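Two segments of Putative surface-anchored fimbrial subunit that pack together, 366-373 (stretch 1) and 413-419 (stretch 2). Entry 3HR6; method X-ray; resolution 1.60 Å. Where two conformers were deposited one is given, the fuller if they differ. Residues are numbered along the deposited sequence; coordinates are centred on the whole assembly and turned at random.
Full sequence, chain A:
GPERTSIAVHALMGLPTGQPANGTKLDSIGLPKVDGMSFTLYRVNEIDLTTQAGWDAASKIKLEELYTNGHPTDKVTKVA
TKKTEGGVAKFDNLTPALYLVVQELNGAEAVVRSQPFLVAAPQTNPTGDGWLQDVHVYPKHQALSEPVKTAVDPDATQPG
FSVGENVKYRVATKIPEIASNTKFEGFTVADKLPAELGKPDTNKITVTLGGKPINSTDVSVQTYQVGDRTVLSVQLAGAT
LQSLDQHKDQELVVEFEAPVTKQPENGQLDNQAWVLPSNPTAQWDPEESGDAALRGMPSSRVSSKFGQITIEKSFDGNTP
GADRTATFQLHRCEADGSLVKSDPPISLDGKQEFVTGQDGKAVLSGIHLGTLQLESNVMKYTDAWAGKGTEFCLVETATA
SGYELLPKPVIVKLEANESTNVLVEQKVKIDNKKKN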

# COMPACT_ATOMS: atom_id res chain seq x y z
N GLY A 366 18.70 -14.98 1.53
CA GLY A 366 17.61 -14.62 0.66
C GLY A 366 16.65 -15.68 0.21
O GLY A 366 16.03 -15.61 -0.89
N ILE A 367 16.46 -16.66 1.08
CA ILE A 367 15.55 -17.73 0.89
C ILE A 367 14.15 -17.22 1.25
O ILE A 367 13.87 -16.95 2.42
CB ILE A 367 15.88 -18.96 1.76
CG1 ILE A 367 17.31 -19.48 1.49
CG2 ILE A 367 14.89 -20.03 1.47
CD1 ILE A 367 17.89 -20.38 2.60
N HIS A 368 13.27 -17.13 0.25
CA HIS A 368 11.88 -16.74 0.50
C HIS A 368 11.14 -17.96 1.02
O HIS A 368 11.01 -18.98 0.34
CB HIS A 368 11.24 -16.20 -0.77
CG HIS A 368 9.75 -16.04 -0.66
ND1 HIS A 368 8.86 -16.42 -1.65
CD2 HIS A 368 8.99 -15.54 0.35
CE1 HIS A 368 7.63 -16.14 -1.27
NE2 HIS A 368 7.68 -15.64 -0.04
N LEU A 369 10.64 -17.88 2.24
CA LEU A 369 9.99 -18.99 2.88
C LEU A 369 8.49 -19.07 2.69
O LEU A 369 7.93 -20.13 2.56
CB LEU A 369 10.30 -18.91 4.37
CG LEU A 369 11.75 -19.03 4.73
CD1 LEU A 369 11.90 -18.73 6.20
CD2 LEU A 369 12.27 -20.44 4.47
N GLY A 370 7.85 -17.90 2.63
CA GLY A 370 6.41 -17.84 2.53
C GLY A 370 5.91 -16.43 2.70
O GLY A 370 6.72 -15.52 2.89
N THR A 371 4.58 -16.27 2.68
CA THR A 371 3.95 -14.95 2.64
C THR A 371 2.70 -14.91 3.50
O THR A 371 1.88 -15.83 3.52
CB THR A 371 3.60 -14.55 1.21
OG1 THR A 371 4.80 -14.56 0.45
CG2 THR A 371 3.01 -13.15 1.19
N LEU A 372 2.57 -13.82 4.23
CA LEU A 372 1.40 -13.48 5.06
C LEU A 372 0.65 -12.40 4.28
O LEU A 372 1.23 -11.36 3.90
CB LEU A 372 1.85 -12.94 6.41
CG LEU A 372 0.74 -12.56 7.37
CD1 LEU A 372 -0.01 -13.83 7.87
CD2 LEU A 372 1.28 -11.75 8.58
N GLN A 373 -0.59 -12.70 3.96
CA GLN A 373 -1.45 -11.80 3.22
C GLN A 373 -2.91 -12.10 3.54
O GLN A 373 -3.24 -13.16 4.09
CB GLN A 373 -1.21 -11.97 1.72
CG GLN A 373 -1.38 -13.40 1.25
CD GLN A 373 -0.72 -13.67 -0.08
OE1 GLN A 373 -0.67 -12.80 -0.95
NE2 GLN A 373 -0.25 -14.90 -0.26
N LYS A 413 16.39 -27.15 9.33
CA LYS A 413 15.08 -26.62 9.71
C LYS A 413 15.06 -25.12 9.49
O LYS A 413 15.77 -24.38 10.19
CB LYS A 413 14.79 -26.93 11.19
CG LYS A 413 14.62 -28.42 11.54
CD LYS A 413 14.66 -28.69 13.05
CE LYS A 413 13.81 -29.91 13.46
NZ LYS A 413 13.96 -30.31 14.90
N LEU A 414 14.30 -24.67 8.50
CA LEU A 414 14.20 -23.27 8.17
C LEU A 414 12.81 -23.01 7.67
O LEU A 414 12.47 -23.39 6.56
CB LEU A 414 15.22 -22.93 7.08
CG LEU A 414 15.43 -21.42 6.96
CD1 LEU A 414 16.38 -20.93 8.10
CD2 LEU A 414 15.91 -21.08 5.58
N GLU A 415 12.00 -22.35 8.49
CA GLU A 415 10.61 -22.12 8.12
C GLU A 415 10.11 -20.87 8.84
O GLU A 415 10.69 -20.42 9.85
CB GLU A 415 9.74 -23.33 8.45
CG GLU A 415 9.53 -23.55 9.90
CD GLU A 415 8.65 -24.75 10.18
OE1 GLU A 415 8.83 -25.82 9.52
OE2 GLU A 415 7.79 -24.62 11.09
N ALA A 416 9.02 -20.32 8.34
CA ALA A 416 8.42 -19.14 8.92
C ALA A 416 6.96 -19.42 9.13
O ALA A 416 6.44 -20.46 8.74
CB ALA A 416 8.62 -17.92 7.99
N ASN A 417 6.29 -18.48 9.77
CA ASN A 417 4.86 -18.60 10.00
C ASN A 417 4.27 -17.21 10.12
O ASN A 417 4.98 -16.21 9.95
CB ASN A 417 4.62 -19.47 11.23
CG ASN A 417 5.24 -18.91 12.46
OD1 ASN A 417 4.87 -17.81 12.89
ND2 ASN A 417 6.20 -19.64 13.04
N GLU A 418 2.97 -17.13 10.43
CA GLU A 418 2.30 -15.84 10.51
C GLU A 418 2.89 -14.87 11.53
O GLU A 418 2.80 -13.67 11.33
CB GLU A 418 0.79 -16.01 10.76
CG GLU A 418 0.45 -16.56 12.14
CD GLU A 418 -0.98 -17.15 12.23
OE1 GLU A 418 -1.64 -17.36 11.19
OE2 GLU A 418 -1.43 -17.39 13.36
N SER A 419 3.51 -15.39 12.57
CA SER A 419 4.15 -14.54 13.58
C SER A 419 5.56 -14.07 13.25
O SER A 419 6.09 -13.22 13.97
CB SER A 419 4.16 -15.21 14.94
OG SER A 419 5.24 -16.13 15.12

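What does Leu369 do at the centre of this contact? It has the largest area covered by the other stretch, and its two methyls reach different neighbours. CD2 lies 3.6 Å from the backbone O of Leu414 and 3.9 Å from Leu414 CD2, while CD1 sits 3.8 Å from Ala416 CB and equally far from the carbonyl C of Glu415. The leucine thus lies against backbone as well as side chains.

How does Leu414 answer it? Its CA-to-CB bond points toward the strand, and its CD2 also meets Ile367, approaching CD1 of that residue to 3.6 Å. One methyl therefore touches two strand side chains, joining Ile367 and Leu369 in a buried apolar patch.

What happens at the other end, around Leu372? Here the packing is less sheltered. Leu372 CD1 comes within 3.7 Å of Glu418 CB, and Leu372 CD2 lies 3.7 Å from Glu418 O. The end of the glutamate side chain leads away, so its aliphatic base and backbone make the contact while the carboxylate stays clear.

Does any hydrogen bond tie the stretches together? None does, although they run in nearly the same direction, 16° apart. Leu369 CA and Glu415 CA remain 6.1 Å apart; the Leu369 side chain spans this gap to the Glu415 backbone, since the glutamate's own CA-to-CB bond points away.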